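Local coordinates for protein beta-fructofuranosidase (Arthrobacter, PDB 3WPU) that belongs to the levansucrase/invertase family of the beta-fructosidase clan, whose members are built around a five-bladed beta-propeller, at residues 58-63 with 479-484; 108-113 with 434-439. All coordinates share one frame; numbering follows the deposited sequence. Where two conformers were deposited one is given.

Contact 1: residues 58-63 with 479-484; sequences PTVPQD and GGWADI
Trp481 meets Val60 and Pro61 from the first corner of a type II beta turn, Gly480 to Asp483, and its indole joins the loop between helix 30-38 and strand 72-81 to the loop between strands 467-469 and 488-493. Gly479, just before the turn, and Gly480, its first residue, share backbone hydrogen bonds with Thr453. At Trp481, CG stands anti to the carbonyl carbon (chi1 -62°), and the six-membered end of the indole reaches loop 58-63. The nearest CA atoms, of Val60 and Trp481, are 10.1 Å apart, a gap the long side chain bridges. Pro61 comes from the opposite direction and sets its CG at the ring edge, near the indole plane, 3.7 Å from Trp481 CZ2. Val60 approaches obliquely with one methyl, CG1 lying 4.0 Å from Trp481 CH2. No hydrogen bond crosses the contact; the 118 Å² buried between the segments comes mainly from Trp481 against Val60 and Pro61, with a smaller share from Asp63. Phe64, Pro65 and Pro452 also touch the indole. Ala482 gives its carbonyl O to Trp136 NE1. Asp483 OD1 forms a salt bridge with Arg121 NH2, while the turn-closing bond, Asp483 N to Gly480 O, is weak at 3.4 Å.

Contact 2: residues 108-113 with 434-439; sequences DDRHVF and FIDTIG. With GOL (glycerol), chain D.
Arg110 starts with CG between its backbone N and carbonyl carbon (chi1 69°), then runs extended to NE, which carries the guanidinium across to Phe434; Asp436, with CG anti to its backbone N (chi1 -171°), brings its carboxylate there too. Direct contact is sparse: Arg110 NH2 lies 3.9 Å from Phe434 CZ, obliquely, with guanidinium and ring planes 65° apart. Arg110 NH2 and Asp436 OD2, at 4.5 Å, are too far apart for a salt bridge. A glycerol, probably from the crystallisation liquor, joins them instead. Its O3, at the guanidinium edge and in plane, accepts from Arg110 NH1 at 3.1 Å and from Arg110 NH2 at 3.0 Å, and donates to Asp436 OD2 at 2.7 Å. Glycerol O2 takes an almost straight bond from His111 NE2 at 2.9 Å and gives one to Asp108 OD1 at 2.6 Å. His111 CE1 sits over one guanidinium face, NH1 also bonds to Phe107 O, and Phe107 and Trp75 make cation-pi contacts with Arg110. The glycerol marks a pocket whose polar groups come from both segments, with aromatic rings beside the arginine, but need not reflect a natural ligand. Arg446 forms salt bridges with both Asp108 OD2 and Asp436 OD1, tying strand 443-446 to a site where the loop between strands 93-102 and 115-122 faces the link between strands 430-434 and 437-438.

How the contacts relate
Contact 2 is nested inside contact 1 along the chain: segments 58-63, 108-113, 434-439 and 479-484 follow one another in that order, and the two contacts lie about 17 Å apart, centre to centre. Despite that separation they touch, because the loop 58-63 packs on strand 437-438 and the turn after it. Val60 CG1, which also meets the indole of contact 1, is 3.5 Å from Ile438 CD1, and Gln62 OE1 comes to 3.3 Å from Gly439 CA. Gln62 NE2 bonds to Asp443 O in strand 443-446, the antiparallel partner of 437-438. Strand 437-438 runs on from Asp436 of the glycerol-occupied pocket and carries Ile438 and Gly439 against loop 58-63, so one short piece of chain reaches both the buried contact 2 and the partly buried contact 1.

Contact 1: residues 58-63 with 479-484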
loop_
_atom_site.group_PDB
_atom_site.type_symbol
_atom_site.label_atom_id
_atom_site.label_comp_id
_atom_site.label_asym_id
_atom_site.label_seq_id
_atom_site.Cartn_x
_atom_site.Cartn_y
_atom_site.Cartn_z
ATOM N N PRO A 58 15.652 6.815 -4.185
ATOM C CA PRO A 58 17.043 6.405 -4.404
ATOM C C PRO A 58 17.134 5.177 -5.255
ATOM O O PRO A 58 16.298 4.275 -5.155
ATOM C CB PRO A 58 17.571 6.166 -2.989
ATOM C CG PRO A 58 16.719 7.042 -2.107
ATOM C CD PRO A 58 15.378 7.145 -2.773
ATOM N N THR A 59 18.156 5.143 -6.119
ATOM C CA THR A 59 18.312 4.078 -7.077
ATOM C C THR A 59 18.714 2.776 -6.392
ATOM O O THR A 59 19.675 2.737 -5.604
ATOM C CB THR A 59 19.347 4.507 -8.132
ATOM O OG1 THR A 59 18.859 5.637 -8.877
ATOM C CG2 THR A 59 19.657 3.387 -9.117
ATOM N N VAL A 60 17.956 1.712 -6.665
ATOM C CA VAL A 60 18.178 0.406 -6.056
ATOM C C VAL A 60 19.242 -0.341 -6.848
ATOM O O VAL A 60 19.147 -0.409 -8.060
ATOM C CB VAL A 60 16.888 -0.412 -6.042
ATOM C CG1 VAL A 60 17.096 -1.791 -5.464
ATOM C CG2 VAL A 60 15.865 0.324 -5.169
ATOM N N PRO A 61 20.228 -0.930 -6.151
ATOM C CA PRO A 61 21.209 -1.675 -6.973
ATOM C C PRO A 61 20.628 -2.935 -7.586
ATOM O O PRO A 61 19.738 -3.563 -7.007
ATOM C CB PRO A 61 22.304 -2.040 -5.985
ATOM C CG PRO A 61 21.652 -2.027 -4.676
ATOM C CD PRO A 61 20.624 -0.905 -4.737
ATOM N N GLN A 62 21.175 -3.304 -8.747
ATOM C CA GLN A 62 20.698 -4.445 -9.518
ATOM C C GLN A 62 21.085 -5.767 -8.879
ATOM O O GLN A 62 20.435 -6.775 -9.131
ATOM C CB GLN A 62 21.217 -4.381 -10.961
ATOM C CG GLN A 62 20.490 -5.345 -11.886
ATOM C CD GLN A 62 20.668 -5.042 -13.363
ATOM O OE1 GLN A 62 20.732 -3.889 -13.776
ATOM N NE2 GLN A 62 20.710 -6.087 -14.170
ATOM N N ASP A 63 22.145 -5.746 -8.076
ATOM C CA ASP A 63 22.543 -6.905 -7.274
ATOM C C ASP A 63 21.891 -6.776 -5.917
ATOM O O ASP A 63 22.404 -6.079 -5.020
ATOM C CB ASP A 63 24.061 -6.977 -7.153
ATOM C CG ASP A 63 24.727 -7.072 -8.499
ATOM O OD1 ASP A 63 24.699 -8.173 -9.084
ATOM O OD2 ASP A 63 25.246 -6.038 -8.969
ATOM N N GLY A 479 18.114 2.344 3.008
ATOM C CA GLY A 479 18.214 1.645 4.273
ATOM C C GLY A 479 18.359 0.133 4.124
ATOM O O GLY A 479 18.971 -0.380 3.169
ATOM N N GLY A 480 17.812 -0.581 5.100
ATOM C CA GLY A 480 17.948 -2.025 5.146
ATOM C C GLY A 480 17.081 -2.710 4.101
ATOM O O GLY A 480 15.966 -2.292 3.839
ATOM N N TRP A 481 17.608 -3.757 3.472
ATOM C CA TRP A 481 16.777 -4.598 2.634
ATOM C C TRP A 481 15.608 -5.171 3.436
ATOM O O TRP A 481 15.796 -5.775 4.488
ATOM C CB TRP A 481 17.617 -5.726 2.057
ATOM C CG TRP A 481 18.718 -5.242 1.183
ATOM C CD1 TRP A 481 20.037 -5.067 1.524
ATOM C CD2 TRP A 481 18.604 -4.879 -0.193
ATOM N NE1 TRP A 481 20.760 -4.642 0.416
ATOM C CE2 TRP A 481 19.894 -4.506 -0.643
ATOM C CE3 TRP A 481 17.538 -4.847 -1.099
ATOM C CZ2 TRP A 481 20.134 -4.077 -1.938
ATOM C CZ3 TRP A 481 17.785 -4.427 -2.399
ATOM C CH2 TRP A 481 19.075 -4.050 -2.809
ATOM N N ALA A 482 14.387 -4.977 2.931
ATOM C CA ALA A 482 13.184 -5.572 3.506
ATOM C C ALA A 482 12.990 -5.156 4.973
ATOM O O ALA A 482 12.455 -5.898 5.794
ATOM C CB ALA A 482 13.203 -7.090 3.340
ATOM N N ASP A 483 13.408 -3.931 5.292
ATOM C CA ASP A 483 13.277 -3.464 6.655
ATOM C C ASP A 483 11.862 -2.926 6.902
ATOM O O ASP A 483 11.496 -1.859 6.407
ATOM C CB ASP A 483 14.332 -2.391 6.957
ATOM C CG ASP A 483 14.385 -2.023 8.426
ATOM O OD1 ASP A 483 13.963 -2.848 9.260
ATOM O OD2 ASP A 483 14.896 -0.917 8.743
ATOM N N ILE A 484 11.089 -3.663 7.694
ATOM C CA ILE A 484 9.745 -3.270 8.079
ATOM C C ILE A 484 9.681 -3.278 9.622
ATOM O O ILE A 484 9.274 -4.263 10.247
ATOM C CB ILE A 484 8.705 -4.199 7.433
ATOM C CG1 ILE A 484 8.814 -4.085 5.908
ATOM C CG2 ILE A 484 7.306 -3.835 7.934
ATOM C CD1 ILE A 484 7.791 -4.862 5.115
#

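Contact 2: residues 108-113 with 434-439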
loop_
_atom_site.group_PDB
_atom_site.type_symbol
_atom_site.label_atom_id
_atom_site.label_comp_id
_atom_site.label_asym_id
_atom_site.label_seq_id
_atom_site.Cartn_x
_atom_site.Cartn_y
_atom_site.Cartn_z
ATOM N N ASP A 108 5.385 -12.632 -14.081
ATOM C CA ASP A 108 4.218 -11.902 -14.582
ATOM C C ASP A 108 2.913 -12.720 -14.541
ATOM O O ASP A 108 1.822 -12.177 -14.765
ATOM C CB ASP A 108 4.473 -11.390 -16.000
ATOM C CG ASP A 108 5.470 -10.261 -16.028
ATOM O OD1 ASP A 108 5.306 -9.307 -15.245
ATOM O OD2 ASP A 108 6.391 -10.304 -16.857
ATOM N N ASP A 109 3.023 -14.011 -14.243
ATOM C CA ASP A 109 1.848 -14.869 -14.103
ATOM C C ASP A 109 1.426 -15.001 -12.651
ATOM O O ASP A 109 0.542 -15.788 -12.335
ATOM C CB ASP A 109 2.106 -16.254 -14.706
ATOM C CG ASP A 109 2.309 -16.208 -16.203
ATOM O OD1 ASP A 109 1.641 -15.406 -16.873
ATOM O OD2 ASP A 109 3.149 -16.981 -16.725
ATOM N N ARG A 110 2.060 -14.224 -11.777
ATOM C CA ARG A 110 1.850 -14.395 -10.343
ATOM C C ARG A 110 0.447 -14.010 -9.906
ATOM O O ARG A 110 -0.045 -14.521 -8.896
ATOM C CB ARG A 110 2.863 -13.564 -9.542
ATOM C CG ARG A 110 2.708 -12.031 -9.601
ATOM C CD ARG A 110 3.905 -11.285 -8.978
ATOM N NE ARG A 110 3.780 -9.824 -9.051
ATOM C CZ ARG A 110 4.101 -9.048 -10.079
ATOM N NH1 ARG A 110 4.629 -9.577 -11.186
ATOM N NH2 ARG A 110 3.912 -7.726 -9.995
ATOM N N HIS A 111 -0.188 -13.113 -10.655
ATOM C CA HIS A 111 -1.405 -12.471 -10.149
ATOM C C HIS A 111 -2.563 -13.447 -9.995
ATOM O O HIS A 111 -3.300 -13.369 -9.010
ATOM C CB HIS A 111 -1.802 -11.323 -11.051
ATOM C CG HIS A 111 -0.664 -10.402 -11.348
ATOM N ND1 HIS A 111 -0.260 -9.431 -10.466
ATOM C CD2 HIS A 111 0.212 -10.365 -12.381
ATOM C CE1 HIS A 111 0.781 -8.791 -10.963
ATOM N NE2 HIS A 111 1.095 -9.348 -12.120
ATOM N N VAL A 112 -2.737 -14.349 -10.959
ATOM C CA VAL A 112 -3.838 -15.326 -10.907
ATOM C C VAL A 112 -3.560 -16.553 -10.047
ATOM O O VAL A 112 -4.445 -17.412 -9.910
ATOM C CB VAL A 112 -4.386 -15.732 -12.292
ATOM C CG1 VAL A 112 -4.961 -14.524 -13.000
ATOM C CG2 VAL A 112 -3.317 -16.402 -13.147
ATOM N N PHE A 113 -2.367 -16.603 -9.440
ATOM C CA PHE A 113 -1.962 -17.681 -8.540
ATOM C C PHE A 113 -1.479 -17.154 -7.194
ATOM O O PHE A 113 -0.803 -17.848 -6.450
ATOM C CB PHE A 113 -0.857 -18.523 -9.202
ATOM C CG PHE A 113 -1.249 -19.082 -10.531
ATOM C CD1 PHE A 113 -2.268 -20.010 -10.635
ATOM C CD2 PHE A 113 -0.605 -18.672 -11.682
ATOM C CE1 PHE A 113 -2.661 -20.494 -11.874
ATOM C CE2 PHE A 113 -0.989 -19.158 -12.921
ATOM C CZ PHE A 113 -2.013 -20.077 -13.010
ATOM N N PHE A 434 8.409 -3.424 -3.054
ATOM C CA PHE A 434 9.022 -4.616 -3.655
ATOM C C PHE A 434 9.630 -4.251 -4.973
ATOM O O PHE A 434 9.182 -3.359 -5.683
ATOM C CB PHE A 434 8.006 -5.767 -3.797
ATOM C CG PHE A 434 7.138 -5.687 -5.032
ATOM C CD1 PHE A 434 7.547 -6.211 -6.245
ATOM C CD2 PHE A 434 5.915 -5.038 -5.006
ATOM C CE1 PHE A 434 6.743 -6.122 -7.378
ATOM C CE2 PHE A 434 5.107 -4.936 -6.127
ATOM C CZ PHE A 434 5.529 -5.458 -7.333
ATOM N N ILE A 435 10.616 -5.050 -5.365
ATOM C CA ILE A 435 11.304 -4.863 -6.643
ATOM C C ILE A 435 10.609 -5.604 -7.781
ATOM O O ILE A 435 10.329 -6.816 -7.675
ATOM C CB ILE A 435 12.736 -5.412 -6.540
ATOM C CG1 ILE A 435 13.542 -4.641 -5.491
ATOM C CG2 ILE A 435 13.429 -5.325 -7.898
ATOM C CD1 ILE A 435 14.909 -5.217 -5.185
ATOM N N ASP A 436 10.328 -4.896 -8.869
ATOM C CA ASP A 436 9.661 -5.531 -9.988
ATOM C C ASP A 436 10.743 -5.863 -10.996
ATOM O O ASP A 436 11.057 -7.045 -11.190
ATOM C CB ASP A 436 8.560 -4.661 -10.580
ATOM C CG ASP A 436 7.717 -5.406 -11.609
ATOM O OD1 ASP A 436 8.096 -6.512 -12.044
ATOM O OD2 ASP A 436 6.688 -4.858 -12.010
ATOM N N THR A 437 11.338 -4.835 -11.600
ATOM C CA THR A 437 12.458 -5.046 -12.541
ATOM C C THR A 437 13.575 -4.032 -12.301
ATOM O O THR A 437 13.296 -2.883 -12.028
ATOM C CB THR A 437 11.978 -4.887 -13.980
ATOM O OG1 THR A 437 10.973 -5.848 -14.233
ATOM C CG2 THR A 437 13.140 -5.064 -15.028
ATOM N N ILE A 438 14.833 -4.448 -12.461
ATOM C CA ILE A 438 15.951 -3.514 -12.495
ATOM C C ILE A 438 16.819 -3.932 -13.663
ATOM O O ILE A 438 17.131 -5.106 -13.785
ATOM C CB ILE A 438 16.797 -3.520 -11.208
ATOM C CG1 ILE A 438 15.925 -3.090 -10.018
ATOM C CG2 ILE A 438 17.982 -2.582 -11.349
ATOM C CD1 ILE A 438 16.611 -3.185 -8.669
ATOM N N GLY A 439 17.139 -2.973 -14.515
ATOM C CA GLY A 439 18.060 -3.243 -15.629
ATOM C C GLY A 439 17.638 -2.638 -16.940
ATOM O O GLY A 439 16.588 -2.017 -17.065
HETATM C C1 GOL D . 2.430 -6.699 -15.287
HETATM O O1 GOL D . 1.205 -7.408 -15.506
HETATM C C2 GOL D . 3.033 -7.120 -13.953
HETATM O O2 GOL D . 3.220 -8.544 -13.909
HETATM C C3 GOL D . 4.373 -6.401 -13.798
HETATM O O3 GOL D . 5.073 -6.898 -12.665
#